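Local atomic coordinates of TlmII (Streptoalloteichus hindustanus, PDB entry 4HVM), a protein that probably takes part in nonribosomal peptide assembly during tallysomycin biosynthesis as a condensation-domain protein, and may bind phosphopantetheine. Residues 185-188 with 189-193. Sequence-based numbering, arbitrary orientation.
Sequences ETVR and VARHR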
loop_
_atom_site.group_PDB
_atom_site.type_symbol
_atom_site.label_atom_id
_atom_site.label_comp_id
_atom_site.label_asym_id
_atom_site.label_seq_id
_atom_site.Cartn_x
_atom_site.Cartn_y
_atom_site.Cartn_z
ATOM N N GLU A 185 17.304 -23.037 -1.463
ATOM C CA GLU A 185 16.841 -23.491 -2.769
ATOM C C GLU A 185 15.751 -24.553 -2.654
ATOM O O GLU A 185 14.778 -24.539 -3.407
ATOM C CB GLU A 185 18.016 -24.020 -3.598
ATOM C CG GLU A 185 17.641 -24.523 -4.991
ATOM C CD GLU A 185 17.256 -23.411 -5.955
ATOM O OE1 GLU A 185 17.358 -22.221 -5.590
ATOM O OE2 GLU A 185 16.850 -23.735 -7.092
ATOM N N THR A 186 15.918 -25.469 -1.705
ATOM C CA THR A 186 14.939 -26.527 -1.479
ATOM C C THR A 186 13.568 -25.952 -1.129
ATOM O O THR A 186 12.535 -26.536 -1.461
ATOM C CB THR A 186 15.390 -27.489 -0.366
ATOM O OG1 THR A 186 15.741 -26.737 0.802
ATOM C CG2 THR A 186 16.599 -28.291 -0.816
ATOM N N VAL A 187 13.567 -24.806 -0.459
ATOM C CA VAL A 187 12.333 -24.102 -0.150
ATOM C C VAL A 187 11.786 -23.425 -1.401
ATOM O O VAL A 187 10.594 -23.506 -1.689
ATOM C CB VAL A 187 12.555 -23.045 0.944
ATOM C CG1 VAL A 187 11.262 -22.305 1.237
ATOM C CG2 VAL A 187 13.094 -23.700 2.202
ATOM N N ARG A 188 12.668 -22.768 -2.147
ATOM C CA ARG A 188 12.269 -22.045 -3.348
ATOM C C ARG A 188 11.627 -22.969 -4.373
ATOM O O ARG A 188 10.598 -22.639 -4.959
ATOM C CB ARG A 188 13.474 -21.352 -3.981
ATOM C CG ARG A 188 13.115 -20.122 -4.796
ATOM C CD ARG A 188 13.981 -19.994 -6.043
ATOM N NE ARG A 188 13.322 -20.553 -7.222
ATOM C CZ ARG A 188 13.666 -21.697 -7.803
ATOM N NH1 ARG A 188 14.674 -22.414 -7.325
ATOM N NH2 ARG A 188 13.003 -22.123 -8.869
ATOM N N VAL A 189 12.248 -24.124 -4.586
ATOM C CA VAL A 189 11.737 -25.117 -5.522
ATOM C C VAL A 189 10.351 -25.598 -5.102
ATOM O O VAL A 189 9.457 -25.754 -5.936
ATOM C CB VAL A 189 12.695 -26.321 -5.634
ATOM C CG1 VAL A 189 12.067 -27.441 -6.450
ATOM C CG2 VAL A 189 14.027 -25.890 -6.239
ATOM N N ALA A 190 10.174 -25.814 -3.802
ATOM C CA ALA A 190 8.903 -26.286 -3.268
ATOM C C ALA A 190 7.781 -25.269 -3.466
ATOM O O ALA A 190 6.667 -25.628 -3.846
ATOM C CB ALA A 190 9.049 -26.627 -1.802
ATOM N N ARG A 191 8.079 -23.998 -3.211
ATOM C CA ARG A 191 7.102 -22.935 -3.408
ATOM C C ARG A 191 6.780 -22.776 -4.891
ATOM O O ARG A 191 5.631 -22.540 -5.271
ATOM C CB ARG A 191 7.631 -21.614 -2.845
ATOM C CG ARG A 191 8.045 -21.671 -1.380
ATOM C CD ARG A 191 6.859 -21.921 -0.466
ATOM N NE ARG A 191 7.268 -22.059 0.929
ATOM C CZ ARG A 191 7.474 -21.037 1.757
ATOM N NH1 ARG A 191 7.309 -19.792 1.336
ATOM N NH2 ARG A 191 7.847 -21.260 3.010
ATOM N N HIS A 192 7.806 -22.901 -5.728
ATOM C CA HIS A 192 7.631 -22.783 -7.168
ATOM C C HIS A 192 6.763 -23.922 -7.685
ATOM O O HIS A 192 5.956 -23.738 -8.593
ATOM C CB HIS A 192 8.982 -22.784 -7.878
ATOM C CG HIS A 192 8.902 -22.412 -9.325
ATOM N ND1 HIS A 192 8.686 -23.338 -10.323
ATOM C CD2 HIS A 192 9.006 -21.211 -9.942
ATOM C CE1 HIS A 192 8.663 -22.724 -11.493
ATOM N NE2 HIS A 192 8.855 -21.433 -11.290
ATOM N N ARG A 193 6.941 -25.100 -7.100
ATOM C CA ARG A 193 6.129 -26.257 -7.452
ATOM C C ARG A 193 4.673 -26.051 -7.050
ATOM O O ARG A 193 3.762 -26.274 -7.846
ATOM C CB ARG A 193 6.666 -27.512 -6.767
ATOM C CG ARG A 193 7.293 -28.526 -7.705
ATOM C CD ARG A 193 7.354 -29.893 -7.040
ATOM N NE ARG A 193 6.021 -30.401 -6.726
ATOM C CZ ARG A 193 5.750 -31.232 -5.723
ATOM N NH1 ARG A 193 6.721 -31.650 -4.923
ATOM N NH2 ARG A 193 4.506 -31.639 -5.515
#
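Arg188 and His192, one turn apart on the same helix, extend alongside each other in the same direction; NH2 of Arg188 comes within 4.1 Å of CG of His192, with guanidinium and imidazole planes 52° apart, an oblique approach. On the same side of the guanidinium plane lies Val189, nearer the NH1 end, its CG2 3.7 Å from Arg188 NH1 and equally close to Glu185 OE2. That methyl therefore packs against both members of a salt bridge, Arg188 NH1 to Glu185 OE2 at 2.6 Å, in which the carboxylate carbon lies in the guanidinium plane, at its edge. Glu185 reaches this position because its chain bends at chi2 (71°). Replacing Arg188 by an alanine would remove the guanidinium, and the Glu185 carboxylate would probably lose its charge partner and the Val189 methyl one of its neighbours.

These i to i+3 and i to i+4 neighbours occupy the first turns of helix 185-198, at the surface of the condensation-domain fold; the centre of the contact lies about 27 Å from the centre of the chain. Backbone bonds set their spacing: Val189 N to Glu185 O at 2.8 Å is nearly straight (171°), whereas Ala190 N to Thr186 O at 3.4 Å is weak; Arg191 N to Val187 O and His192 N to Arg188 O continue the ladder.

Elsewhere round the helix, Val187 CG1 sits 3.7 Å above one face of the Arg191 guanidinium, displaced from the middle of the group. Arg191 NH1 is hydrogen-bonded to the carbonyl oxygen of Tyr332, and Leu182 touches Val187, Arg188 and Arg191.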